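Local atomic coordinates of adenylosuccinate lyase (Francisella tularensis subsp. tularensis SCHU S4, PDB entry 4EEI), a protein that probably cleaves adenylosuccinate to fumarate and AMP, and in the same way a succinylated imidazole ribotide, in de novo purine biosynthesis. Residues 18-23 against 53-58; 354-359 against 404-409; 114-119 against 323-328. One frame throughout, in Å; residues are numbered along the deposited sequence. Where two conformers were deposited one is given.

Contact 1 of 3, residues 18-23 against 53-58; sequences NKYAKM and IRPERV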
# COMPACT_ATOMS: atom_id res chain seq x y z
N ASN B 18 -30.56 -5.76 6.25
CA ASN B 18 -30.47 -6.17 4.86
C ASN B 18 -29.49 -7.32 4.67
O ASN B 18 -29.67 -8.17 3.78
CB ASN B 18 -30.10 -5.01 3.94
CG ASN B 18 -30.17 -5.39 2.48
OD1 ASN B 18 -31.24 -5.74 1.97
ND2 ASN B 18 -29.02 -5.37 1.79
N LYS B 19 -28.45 -7.36 5.50
CA LYS B 19 -27.51 -8.49 5.44
C LYS B 19 -28.26 -9.80 5.63
O LYS B 19 -28.07 -10.75 4.86
CB LYS B 19 -26.40 -8.35 6.50
CG LYS B 19 -25.39 -9.50 6.46
CD LYS B 19 -25.09 -10.08 7.85
CE LYS B 19 -24.18 -9.17 8.65
NZ LYS B 19 -22.95 -8.80 7.90
N TYR B 20 -29.12 -9.86 6.64
CA TYR B 20 -29.90 -11.07 6.90
C TYR B 20 -31.02 -11.27 5.88
O TYR B 20 -31.36 -12.40 5.55
CB TYR B 20 -30.50 -11.04 8.32
CG TYR B 20 -29.45 -10.99 9.40
CD1 TYR B 20 -28.33 -11.81 9.36
CD2 TYR B 20 -29.57 -10.11 10.46
CE1 TYR B 20 -27.36 -11.75 10.35
CE2 TYR B 20 -28.62 -10.04 11.45
CZ TYR B 20 -27.52 -10.86 11.40
OH TYR B 20 -26.58 -10.78 12.40
N ALA B 21 -31.60 -10.18 5.38
CA ALA B 21 -32.64 -10.32 4.36
C ALA B 21 -32.07 -10.96 3.08
O ALA B 21 -32.72 -11.77 2.43
CB ALA B 21 -33.30 -8.98 4.05
N LYS B 22 -30.84 -10.60 2.74
CA LYS B 22 -30.21 -11.20 1.56
C LYS B 22 -29.83 -12.65 1.83
O LYS B 22 -29.97 -13.51 0.95
CB LYS B 22 -29.00 -10.37 1.11
CG LYS B 22 -29.39 -8.97 0.57
CD LYS B 22 -30.22 -9.07 -0.70
CE LYS B 22 -31.70 -8.76 -0.47
NZ LYS B 22 -31.98 -7.30 -0.27
N MET B 23 -29.38 -12.94 3.05
CA MET B 23 -29.11 -14.33 3.44
C MET B 23 -30.37 -15.18 3.32
O MET B 23 -30.33 -16.32 2.84
CB MET B 23 -28.55 -14.40 4.86
CG MET B 23 -27.08 -14.00 4.96
SD MET B 23 -26.50 -14.08 6.67
CE MET B 23 -24.82 -13.47 6.48
N ILE B 53 -37.21 -10.76 9.64
CA ILE B 53 -35.79 -10.53 9.90
C ILE B 53 -35.66 -9.82 11.24
O ILE B 53 -36.22 -8.74 11.42
CB ILE B 53 -35.16 -9.67 8.79
CG1 ILE B 53 -35.40 -10.32 7.43
CG2 ILE B 53 -33.66 -9.48 9.03
CD1 ILE B 53 -34.72 -11.68 7.27
N ARG B 54 -34.94 -10.43 12.18
CA ARG B 54 -34.88 -9.93 13.55
C ARG B 54 -33.45 -9.83 14.06
O ARG B 54 -32.99 -10.69 14.81
CB ARG B 54 -35.69 -10.85 14.47
CG ARG B 54 -37.16 -10.94 14.11
CD ARG B 54 -37.83 -12.10 14.84
NE ARG B 54 -39.28 -12.11 14.66
CZ ARG B 54 -40.07 -13.09 15.08
NH1 ARG B 54 -39.56 -14.15 15.69
NH2 ARG B 54 -41.39 -13.02 14.88
N PRO B 55 -32.74 -8.76 13.66
CA PRO B 55 -31.31 -8.66 13.93
C PRO B 55 -31.01 -8.77 15.42
O PRO B 55 -30.00 -9.36 15.82
CB PRO B 55 -30.94 -7.27 13.39
CG PRO B 55 -31.99 -6.99 12.35
CD PRO B 55 -33.25 -7.60 12.90
N GLU B 56 -31.91 -8.20 16.22
CA GLU B 56 -31.85 -8.23 17.67
C GLU B 56 -31.80 -9.65 18.22
O GLU B 56 -30.98 -9.97 19.08
CB GLU B 56 -33.06 -7.48 18.24
CG GLU B 56 -34.45 -7.98 17.75
CD GLU B 56 -34.90 -7.36 16.43
OE1 GLU B 56 -34.14 -6.56 15.86
OE2 GLU B 56 -36.02 -7.67 15.97
N ARG B 57 -32.68 -10.50 17.71
CA ARG B 57 -32.81 -11.88 18.13
C ARG B 57 -31.58 -12.69 17.69
O ARG B 57 -31.10 -13.56 18.42
CB ARG B 57 -34.10 -12.48 17.55
CG ARG B 57 -34.29 -13.94 17.82
CD ARG B 57 -34.36 -14.22 19.31
NE ARG B 57 -34.57 -15.63 19.57
CZ ARG B 57 -34.22 -16.25 20.69
NH1 ARG B 57 -33.64 -15.58 21.66
NH2 ARG B 57 -34.45 -17.55 20.82
N VAL B 58 -31.08 -12.39 16.50
CA VAL B 58 -29.87 -13.04 16.00
C VAL B 58 -28.71 -12.78 16.96
O VAL B 58 -27.94 -13.70 17.28
CB VAL B 58 -29.50 -12.55 14.57
CG1 VAL B 58 -28.19 -13.17 14.11
CG2 VAL B 58 -30.62 -12.89 13.59

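Contact 2 of 3, residues 354-359 against 404-409; sequences SFYLHF and LDIPEM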
# COMPACT_ATOMS: atom_id res chain seq x y z
N SER B 354 8.32 29.97 -30.19
CA SER B 354 8.28 28.63 -30.75
C SER B 354 7.38 28.59 -31.98
O SER B 354 7.68 27.90 -32.96
CB SER B 354 7.81 27.60 -29.72
OG SER B 354 7.73 26.32 -30.32
N PHE B 355 6.27 29.33 -31.94
CA PHE B 355 5.37 29.39 -33.08
C PHE B 355 6.10 29.94 -34.30
O PHE B 355 6.14 29.30 -35.36
CB PHE B 355 4.13 30.22 -32.77
CG PHE B 355 3.29 30.50 -33.98
CD1 PHE B 355 2.44 29.53 -34.49
CD2 PHE B 355 3.37 31.73 -34.63
CE1 PHE B 355 1.67 29.78 -35.62
CE2 PHE B 355 2.61 31.98 -35.76
CZ PHE B 355 1.76 31.00 -36.25
N TYR B 356 6.68 31.13 -34.14
CA TYR B 356 7.43 31.78 -35.21
C TYR B 356 8.65 30.98 -35.66
O TYR B 356 9.00 31.00 -36.84
CB TYR B 356 7.86 33.18 -34.79
CG TYR B 356 6.70 34.13 -34.65
CD1 TYR B 356 5.83 34.34 -35.71
CD2 TYR B 356 6.47 34.81 -33.47
CE1 TYR B 356 4.76 35.20 -35.59
CE2 TYR B 356 5.40 35.67 -33.34
CZ TYR B 356 4.55 35.86 -34.40
OH TYR B 356 3.49 36.73 -34.27
N LEU B 357 9.31 30.31 -34.72
CA LEU B 357 10.46 29.49 -35.09
C LEU B 357 10.03 28.39 -36.05
O LEU B 357 10.62 28.21 -37.11
CB LEU B 357 11.14 28.89 -33.85
CG LEU B 357 12.35 28.00 -34.15
CD1 LEU B 357 13.31 28.71 -35.09
CD2 LEU B 357 13.07 27.60 -32.88
N HIS B 358 8.98 27.67 -35.66
CA HIS B 358 8.41 26.63 -36.50
C HIS B 358 7.92 27.19 -37.83
O HIS B 358 8.09 26.57 -38.88
CB HIS B 358 7.26 25.93 -35.79
CG HIS B 358 7.69 24.91 -34.78
ND1 HIS B 358 8.00 25.24 -33.47
CD2 HIS B 358 7.86 23.57 -34.88
CE1 HIS B 358 8.34 24.14 -32.82
NE2 HIS B 358 8.26 23.12 -33.65
N PHE B 359 7.30 28.36 -37.79
CA PHE B 359 6.82 28.96 -39.02
C PHE B 359 7.96 29.19 -40.01
O PHE B 359 7.84 28.88 -41.20
CB PHE B 359 6.07 30.27 -38.77
CG PHE B 359 5.24 30.70 -39.95
CD1 PHE B 359 3.93 30.28 -40.07
CD2 PHE B 359 5.80 31.47 -40.96
CE1 PHE B 359 3.17 30.65 -41.17
CE2 PHE B 359 5.05 31.85 -42.06
CZ PHE B 359 3.73 31.43 -42.16
N LEU B 404 6.31 35.94 -47.56
CA LEU B 404 5.56 35.12 -46.61
C LEU B 404 4.21 35.73 -46.25
O LEU B 404 4.08 36.96 -46.18
CB LEU B 404 6.37 34.94 -45.32
CG LEU B 404 7.68 34.14 -45.41
CD1 LEU B 404 8.44 34.27 -44.11
CD2 LEU B 404 7.39 32.69 -45.71
N ASP B 405 3.22 34.89 -46.01
CA ASP B 405 1.97 35.35 -45.42
C ASP B 405 1.90 34.88 -43.97
O ASP B 405 1.29 33.85 -43.67
CB ASP B 405 0.76 34.86 -46.21
CG ASP B 405 -0.53 35.52 -45.76
OD1 ASP B 405 -0.45 36.59 -45.11
OD2 ASP B 405 -1.62 34.98 -46.05
N ILE B 406 2.54 35.64 -43.08
CA ILE B 406 2.56 35.31 -41.66
C ILE B 406 1.26 35.73 -40.99
O ILE B 406 0.91 36.91 -40.99
CB ILE B 406 3.75 36.01 -40.95
CG1 ILE B 406 5.07 35.66 -41.65
CG2 ILE B 406 3.80 35.61 -39.48
CD1 ILE B 406 6.31 36.12 -40.91
N PRO B 407 0.52 34.77 -40.41
CA PRO B 407 -0.76 35.15 -39.82
C PRO B 407 -0.57 36.04 -38.59
O PRO B 407 0.42 35.89 -37.87
CB PRO B 407 -1.36 33.81 -39.41
CG PRO B 407 -0.17 32.96 -39.10
CD PRO B 407 0.91 33.39 -40.08
N GLU B 408 -1.49 36.97 -38.39
CA GLU B 408 -1.42 37.89 -37.27
C GLU B 408 -1.65 37.16 -35.96
O GLU B 408 -2.65 36.45 -35.80
CB GLU B 408 -2.45 39.01 -37.43
CG GLU B 408 -2.42 40.06 -36.33
CD GLU B 408 -1.13 40.85 -36.33
OE1 GLU B 408 -0.72 41.33 -35.25
OE2 GLU B 408 -0.52 40.99 -37.41
N MET B 409 -0.73 37.31 -35.03
CA MET B 409 -0.83 36.63 -33.74
C MET B 409 -1.37 37.54 -32.65
O MET B 409 -0.80 37.63 -31.57
CB MET B 409 0.52 36.04 -33.33
CG MET B 409 0.87 34.75 -34.05
SD MET B 409 -0.54 33.63 -34.23
CE MET B 409 -0.21 32.47 -32.91

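Contact 3 of 3, residues 114-119 against 323-328; sequences IKDLEA and ALRRMK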
# COMPACT_ATOMS: atom_id res chain seq x y z
N ILE B 114 -22.51 3.10 -10.10
CA ILE B 114 -22.56 3.27 -11.55
C ILE B 114 -23.44 4.46 -11.94
O ILE B 114 -23.08 5.27 -12.81
CB ILE B 114 -23.04 1.96 -12.24
CG1 ILE B 114 -21.91 0.93 -12.20
CG2 ILE B 114 -23.44 2.23 -13.70
CD1 ILE B 114 -22.33 -0.46 -12.68
N LYS B 115 -24.60 4.59 -11.28
CA LYS B 115 -25.49 5.71 -11.56
C LYS B 115 -24.78 7.01 -11.24
O LYS B 115 -24.84 7.97 -12.01
CB LYS B 115 -26.77 5.60 -10.72
CG LYS B 115 -27.71 6.79 -10.91
CD LYS B 115 -28.83 6.81 -9.86
CE LYS B 115 -29.81 7.97 -10.10
NZ LYS B 115 -29.15 9.31 -10.11
N ASP B 116 -24.11 7.04 -10.09
CA ASP B 116 -23.42 8.26 -9.67
C ASP B 116 -22.16 8.56 -10.48
O ASP B 116 -21.83 9.72 -10.71
CB ASP B 116 -23.12 8.23 -8.17
CG ASP B 116 -24.38 8.35 -7.32
OD1 ASP B 116 -25.31 9.07 -7.74
OD2 ASP B 116 -24.44 7.72 -6.25
N LEU B 117 -21.44 7.52 -10.90
CA LEU B 117 -20.27 7.73 -11.76
C LEU B 117 -20.68 8.28 -13.13
O LEU B 117 -20.05 9.19 -13.65
CB LEU B 117 -19.46 6.43 -11.91
CG LEU B 117 -18.26 6.42 -12.86
CD1 LEU B 117 -17.23 7.46 -12.46
CD2 LEU B 117 -17.62 5.04 -12.90
N GLU B 118 -21.75 7.74 -13.70
CA GLU B 118 -22.22 8.24 -14.99
C GLU B 118 -22.71 9.69 -14.86
O GLU B 118 -22.52 10.51 -15.76
CB GLU B 118 -23.32 7.35 -15.56
CG GLU B 118 -23.74 7.72 -16.98
CD GLU B 118 -24.37 6.55 -17.73
OE1 GLU B 118 -25.12 5.78 -17.09
OE2 GLU B 118 -24.12 6.41 -18.95
N ALA B 119 -23.34 10.01 -13.73
CA ALA B 119 -23.82 11.37 -13.52
C ALA B 119 -22.64 12.35 -13.40
O ALA B 119 -22.73 13.50 -13.85
CB ALA B 119 -24.71 11.45 -12.29
N ALA B 323 -18.42 10.38 -2.44
CA ALA B 323 -17.43 11.19 -3.15
C ALA B 323 -17.90 11.53 -4.55
O ALA B 323 -17.70 12.65 -5.01
CB ALA B 323 -16.06 10.49 -3.19
N LEU B 324 -18.51 10.57 -5.25
CA LEU B 324 -18.98 10.83 -6.62
C LEU B 324 -20.09 11.87 -6.64
O LEU B 324 -20.16 12.68 -7.57
CB LEU B 324 -19.47 9.54 -7.28
CG LEU B 324 -18.40 8.48 -7.54
CD1 LEU B 324 -19.05 7.19 -7.97
CD2 LEU B 324 -17.43 8.96 -8.62
N ARG B 325 -20.98 11.83 -5.65
CA ARG B 325 -22.07 12.81 -5.58
C ARG B 325 -21.55 14.18 -5.22
O ARG B 325 -21.99 15.19 -5.78
CB ARG B 325 -23.13 12.37 -4.56
CG ARG B 325 -23.82 11.07 -4.92
CD ARG B 325 -25.00 10.77 -4.01
NE ARG B 325 -25.63 9.50 -4.38
CZ ARG B 325 -26.61 8.93 -3.69
NH1 ARG B 325 -27.08 9.49 -2.59
NH2 ARG B 325 -27.12 7.77 -4.11
N ARG B 326 -20.62 14.23 -4.28
CA ARG B 326 -20.11 15.54 -3.84
C ARG B 326 -19.26 16.18 -4.94
O ARG B 326 -19.36 17.39 -5.19
CB ARG B 326 -19.31 15.43 -2.54
CG ARG B 326 -18.70 16.75 -2.10
CD ARG B 326 -18.19 16.73 -0.67
NE ARG B 326 -17.80 18.08 -0.25
CZ ARG B 326 -17.53 18.42 1.01
NH1 ARG B 326 -17.61 17.52 1.97
NH2 ARG B 326 -17.19 19.68 1.29
N MET B 327 -18.44 15.37 -5.61
CA MET B 327 -17.66 15.89 -6.73
C MET B 327 -18.55 16.39 -7.86
O MET B 327 -18.28 17.43 -8.46
CB MET B 327 -16.69 14.83 -7.27
CG MET B 327 -15.87 15.35 -8.46
SD MET B 327 -14.75 16.72 -8.02
CE MET B 327 -13.30 15.77 -7.56
N LYS B 328 -19.62 15.67 -8.16
CA LYS B 328 -20.56 16.13 -9.19
C LYS B 328 -21.18 17.48 -8.82
O LYS B 328 -21.25 18.39 -9.65
CB LYS B 328 -21.66 15.10 -9.44
CG LYS B 328 -22.78 15.60 -10.37
CD LYS B 328 -24.12 15.03 -9.94
CE LYS B 328 -25.19 15.16 -11.01
NZ LYS B 328 -25.55 16.57 -11.37
O HOH W 1 -22.34 11.84 -9.03
O HOH W 2 -25.08 15.23 -14.05

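Contact 1 of 3, residues 18-23 against 53-58
Tyr20 CG stands anti to its own carbonyl carbon (chi1 -61°), and from there the ring extends off helix 16-33 to Val58 on helix 55-65; Val58 CG1, anti to its backbone N (chi1 176°), reaches back, and the two side chains meet tip to tip. Tyr20 OH lies 3.4 Å from Val58 CG1, a van der Waals contact between a hydroxyl and a methyl. The other methyl, Val58 CG2, sits over one face of the ring, displaced toward the rim and 4.1 Å from Tyr20 CE2. Pro55 approaches the hydroxyphenyl group obliquely, its CA 3.9 Å from Tyr20 CE2. Nearer the helix backbone, Ile53 CG2 comes in near the ring plane and packs 3.6 Å from Tyr20 CB, while Ile53 CD1 lies against the backbone of the helix, 3.8 Å from Ala21 CA. Both segments belong to the N-terminal part of a lyase of the fumarase/aspartase superfamily, and the contact joins helix 16-33 to the start of helix 55-65. Arg54 is the N-cap of that second helix, so Ile53 packs from the loop just ahead of it and Pro55 from its first turn. Helix 68-77 lies next to both segments: Met23 touches Ile69 and Phe72, and Val58 touches Ala71 and Ser75. The AMP site is close, with the Tyr20 side chain about 5 Å from that of Asp68, an AMP-binding residue, and about 10 Å from a bound AMP. On the helix itself, Lys22 NZ donates to Asn18 OD1 over 2.8 Å, one turn back.

Contact 2 of 3, residues 354-359 against 404-409
Phe355 carries the methyl of Met409 on one face: CE stands 3.9 Å from the ring centroid and only 6° off the normal, a CH-pi contact, while Pro407 CG meets the ring edge in plane. Met409 SD lies obliquely over the same ring, 4.3 Å from its centroid, which makes the pair a Met-aromatic contact as well. The Met409 chain, bent at chi2 (-41°) and chi3, folds its end over this face. The Tyr356 ring takes Phe355 CD2 over one face, near the rim, and Ile406 CG2 at its edge, 4.0 Å from CE1; it also stacks with Phe388. Farther along the helix, Phe359 points tip to tip at Pro407, CE1 to CD 3.7 Å, and its CE2 lies 3.8 Å from Ile406 CG1. Three aromatic side chains of helix 352-363 thus pack against the irregular segment that links helices 388-400 and 411-418. A second subunit lies beside the helix: its Cys188 packs on Phe355, and His358 NE2 is hydrogen-bonded to Gly91 N of that subunit. Tyr356 OH, 3.2 Å from Met409 CB, is hydrogen-bonded to Ser389 OG, so its polar need is met outside an interface of aliphatic groups on aromatic rings, held largely by dispersion.

Contact 3 of 3, residues 114-119 against 323-328
Asp116 OD2 is gripped by two nitrogens of Arg325: NE donates over 2.8 Å at an N-H...acceptor angle of 158°, and NH2 adds a weak, more bent bond of 3.4 Å. This salt bridge links two neighbouring helices, 94-131 and 304-333, of the long helical bundle that forms the centre of the fumarase/aspartase fold; here their segments run nearly parallel, 22° apart, with axes 8.8 Å from each other. Carboxylate and guanidinium planes stand 82° apart; NE comes in from above the carboxylate plane, while OD2 lies near the guanidinium plane, at its edge. The Arg325 chain, extended from CG to NE, crosses Asp116 obliquely. Glu9 provides a second salt-bridge partner for Arg325 NH2, so two acids share the cation. Next to the salt bridge Leu324 packs between the helices: its CB lies against Asp116 CB, and its CD1 is 4.0 Å from Leu117 CB. Leu117 also continues into the bundle, touching Phe161, Leu165 and Leu168 of helix 151-173. Farther along, the Lys328 chain lays CE against Ala119 CB, while its NZ is salt-bridged to Asp332. A water donates to the backbone carbonyls of both helices, 2.8 Å from Asp116 O and, in a weak bond, the same distance from Leu324 O.

How the contacts relate
Each contact has a helix on at least one side; only contact 3 pairs two wholly helical segments, and the three are spread along an elongated chain. Contact 3 lies about 8 Å from the centre of the chain, where helices 94-131 and 304-333 run side by side; contacts 1 and 2 lie on opposite sides of that centre, about 73 Å apart between their own centres. Contact 1 is about 30 Å from contact 3 and contact 2 about 44 Å from it, centre to centre, and none touches another. Along the sequence contact 1 closes first, then contact 3, which spans 203 intervening residues, and contact 2 follows. The three therefore sample the N-terminal region beside the AMP site, the central bundle and the C-terminal helices.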